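Local coordinates for DNA replication licensing factor MCM related protein (Thermoplasma acidophilum, PDB 4ME3) that probably serves as an ATP-driven helicase that binds single-stranded DNA and unwinds duplex DNA in replication, this chain being its zinc-binding N-terminal domain, at residues K132-F137 against V195-I200. Numbering follows the deposited sequence.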
loop_
_atom_site.group_PDB
_atom_site.type_symbol
_atom_site.label_atom_id
_atom_site.label_comp_id
_atom_site.label_asym_id
_atom_site.label_seq_id
_atom_site.Cartn_x
_atom_site.Cartn_y
_atom_site.Cartn_z
ATOM N N LYS A 132 -3.035 -4.427 -21.238
ATOM C CA LYS A 132 -3.964 -3.319 -21.110
ATOM C C LYS A 132 -3.611 -2.475 -19.904
ATOM O O LYS A 132 -2.998 -2.961 -18.957
ATOM C CB LYS A 132 -5.394 -3.833 -20.926
ATOM C CG LYS A 132 -5.978 -4.545 -22.128
ATOM C CD LYS A 132 -7.429 -4.939 -21.878
ATOM C CE LYS A 132 -8.406 -3.880 -22.381
ATOM N NZ LYS A 132 -8.253 -2.560 -21.704
ATOM N N ASN A 133 -4.002 -1.209 -19.940
ATOM C CA ASN A 133 -3.924 -0.370 -18.755
ATOM C C ASN A 133 -5.067 0.630 -18.740
ATOM O O ASN A 133 -5.607 0.990 -19.788
ATOM C CB ASN A 133 -2.567 0.332 -18.659
ATOM C CG ASN A 133 -2.319 1.295 -19.803
ATOM O OD1 ASN A 133 -3.252 1.830 -20.397
ATOM N ND2 ASN A 133 -1.051 1.524 -20.111
ATOM N N THR A 134 -5.455 1.050 -17.545
ATOM C CA THR A 134 -6.473 2.071 -17.403
ATOM C C THR A 134 -5.810 3.433 -17.468
ATOM O O THR A 134 -4.585 3.545 -17.495
ATOM C CB THR A 134 -7.197 1.974 -16.050
ATOM O OG1 THR A 134 -6.269 2.237 -14.990
ATOM C CG2 THR A 134 -7.818 0.599 -15.859
ATOM N N GLU A 135 -6.629 4.475 -17.502
ATOM C CA GLU A 135 -6.128 5.811 -17.261
ATOM C C GLU A 135 -5.577 5.850 -15.842
ATOM O O GLU A 135 -5.876 4.977 -15.019
ATOM C CB GLU A 135 -7.246 6.848 -17.422
ATOM C CG GLU A 135 -8.293 6.846 -16.308
ATOM C CD GLU A 135 -9.330 5.746 -16.456
ATOM O OE1 GLU A 135 -9.232 4.947 -17.414
ATOM O OE2 GLU A 135 -10.249 5.679 -15.611
ATOM N N VAL A 136 -4.762 6.854 -15.554
ATOM C CA VAL A 136 -4.358 7.115 -14.184
ATOM C C VAL A 136 -5.426 7.987 -13.532
ATOM O O VAL A 136 -5.717 9.082 -14.017
ATOM C CB VAL A 136 -3.002 7.827 -14.125
ATOM C CG1 VAL A 136 -2.649 8.167 -12.688
ATOM C CG2 VAL A 136 -1.920 6.961 -14.752
ATOM N N PHE A 137 -6.020 7.500 -12.447
ATOM C CA PHE A 137 -7.121 8.211 -11.801
ATOM C C PHE A 137 -6.862 8.403 -10.313
ATOM O O PHE A 137 -6.075 7.671 -9.713
ATOM C CB PHE A 137 -8.437 7.465 -12.018
ATOM C CG PHE A 137 -8.456 6.087 -11.429
ATOM C CD1 PHE A 137 -7.954 5.010 -12.138
ATOM C CD2 PHE A 137 -8.982 5.867 -10.166
ATOM C CE1 PHE A 137 -7.971 3.734 -11.595
ATOM C CE2 PHE A 137 -9.006 4.600 -9.621
ATOM C CZ PHE A 137 -8.498 3.531 -10.336
ATOM N N VAL A 195 -3.798 6.141 -9.116
ATOM C CA VAL A 195 -4.003 4.700 -9.215
ATOM C C VAL A 195 -4.132 4.324 -10.681
ATOM O O VAL A 195 -4.686 5.077 -11.482
ATOM C CB VAL A 195 -5.267 4.247 -8.469
ATOM C CG1 VAL A 195 -5.437 2.728 -8.570
ATOM C CG2 VAL A 195 -5.221 4.683 -7.013
ATOM N N GLN A 196 -3.613 3.156 -11.032
ATOM C CA GLN A 196 -3.751 2.647 -12.384
ATOM C C GLN A 196 -3.864 1.135 -12.303
ATOM O O GLN A 196 -3.158 0.503 -11.519
ATOM C CB GLN A 196 -2.535 3.039 -13.221
ATOM C CG GLN A 196 -2.622 2.630 -14.679
ATOM C CD GLN A 196 -1.402 3.044 -15.468
ATOM O OE1 GLN A 196 -0.273 2.971 -14.977
ATOM N NE2 GLN A 196 -1.617 3.481 -16.703
ATOM N N LYS A 197 -4.759 0.558 -13.094
ATOM C CA LYS A 197 -4.835 -0.894 -13.191
ATOM C C LYS A 197 -4.157 -1.331 -14.475
ATOM O O LYS A 197 -4.332 -0.710 -15.526
ATOM C CB LYS A 197 -6.281 -1.386 -13.157
ATOM C CG LYS A 197 -7.079 -0.870 -11.977
ATOM C CD LYS A 197 -8.373 -1.643 -11.813
ATOM C CE LYS A 197 -9.203 -1.101 -10.663
ATOM N NZ LYS A 197 -10.492 -1.836 -10.526
ATOM N N VAL A 198 -3.379 -2.401 -14.375
ATOM C CA VAL A 198 -2.610 -2.918 -15.489
ATOM C C VAL A 198 -2.826 -4.421 -15.592
ATOM O O VAL A 198 -2.567 -5.158 -14.641
ATOM C CB VAL A 198 -1.107 -2.641 -15.290
ATOM C CG1 VAL A 198 -0.301 -3.150 -16.467
ATOM C CG2 VAL A 198 -0.868 -1.144 -15.080
ATOM N N GLU A 199 -3.310 -4.876 -16.739
ATOM C CA GLU A 199 -3.488 -6.308 -16.950
ATOM C C GLU A 199 -2.278 -6.892 -17.654
ATOM O O GLU A 199 -1.871 -6.400 -18.702
ATOM C CB GLU A 199 -4.746 -6.589 -17.773
ATOM C CG GLU A 199 -4.939 -8.068 -18.062
ATOM C CD GLU A 199 -6.214 -8.354 -18.823
ATOM O OE1 GLU A 199 -7.157 -8.900 -18.214
ATOM O OE2 GLU A 199 -6.268 -8.041 -20.030
ATOM N N ILE A 200 -1.697 -7.937 -17.072
ATOM C CA ILE A 200 -0.592 -8.637 -17.713
ATOM C C ILE A 200 -1.004 -10.057 -18.096
ATOM O O ILE A 200 -1.949 -10.612 -17.546
ATOM C CB ILE A 200 0.666 -8.692 -16.820
ATOM C CG1 ILE A 200 0.397 -9.478 -15.536
ATOM C CG2 ILE A 200 1.141 -7.282 -16.486
ATOM C CD1 ILE A 200 1.664 -9.833 -14.777
#
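T134 and Q196 bridge a break in an antiparallel pairing with their side chains. T134 OG1 sits between its own backbone N and carbonyl carbon (chi1 64°), where it accepts the backbone N-H of K197 at 2.9 Å from OG1 to N and donates to E135 O. A threonine suits this place because its hydroxyl can do both while its methyl CG2 lies 3.7 Å from K197 CB. An alanine here would probably leave K197 N without its acceptor and E135 O without the hydroxyl that donates to it. Next to it, the extended side chain of Q196 delivers NE2 almost straight onto T134 O (3.1 Å), the oxygen lying in the amide plane; Q196 OE1 is held by G226 N, so both ends of the amide are bonded and its rotation is fixed. Beyond the break, the ring of F137 receives V195 CB over one face, 4.0 Å from its centroid, and CZ meets V195 CG1; beta-branched valine offers a compact apolar surface there. Before the break, N133 and V198 form a non-hydrogen-bonded pair, N133 ND2 being tied to L228 O. K132 CD, not the amine, lies beside E199 OE2; K132 NZ stays 6.1 Å from OE2, which pairs with R215. T134 N to K197 O and the doubly bonded F137–V195 pair bound an irregular antiparallel pairing, its register shifted by one, in the OB-fold beta barrel of the MCM N-terminal region.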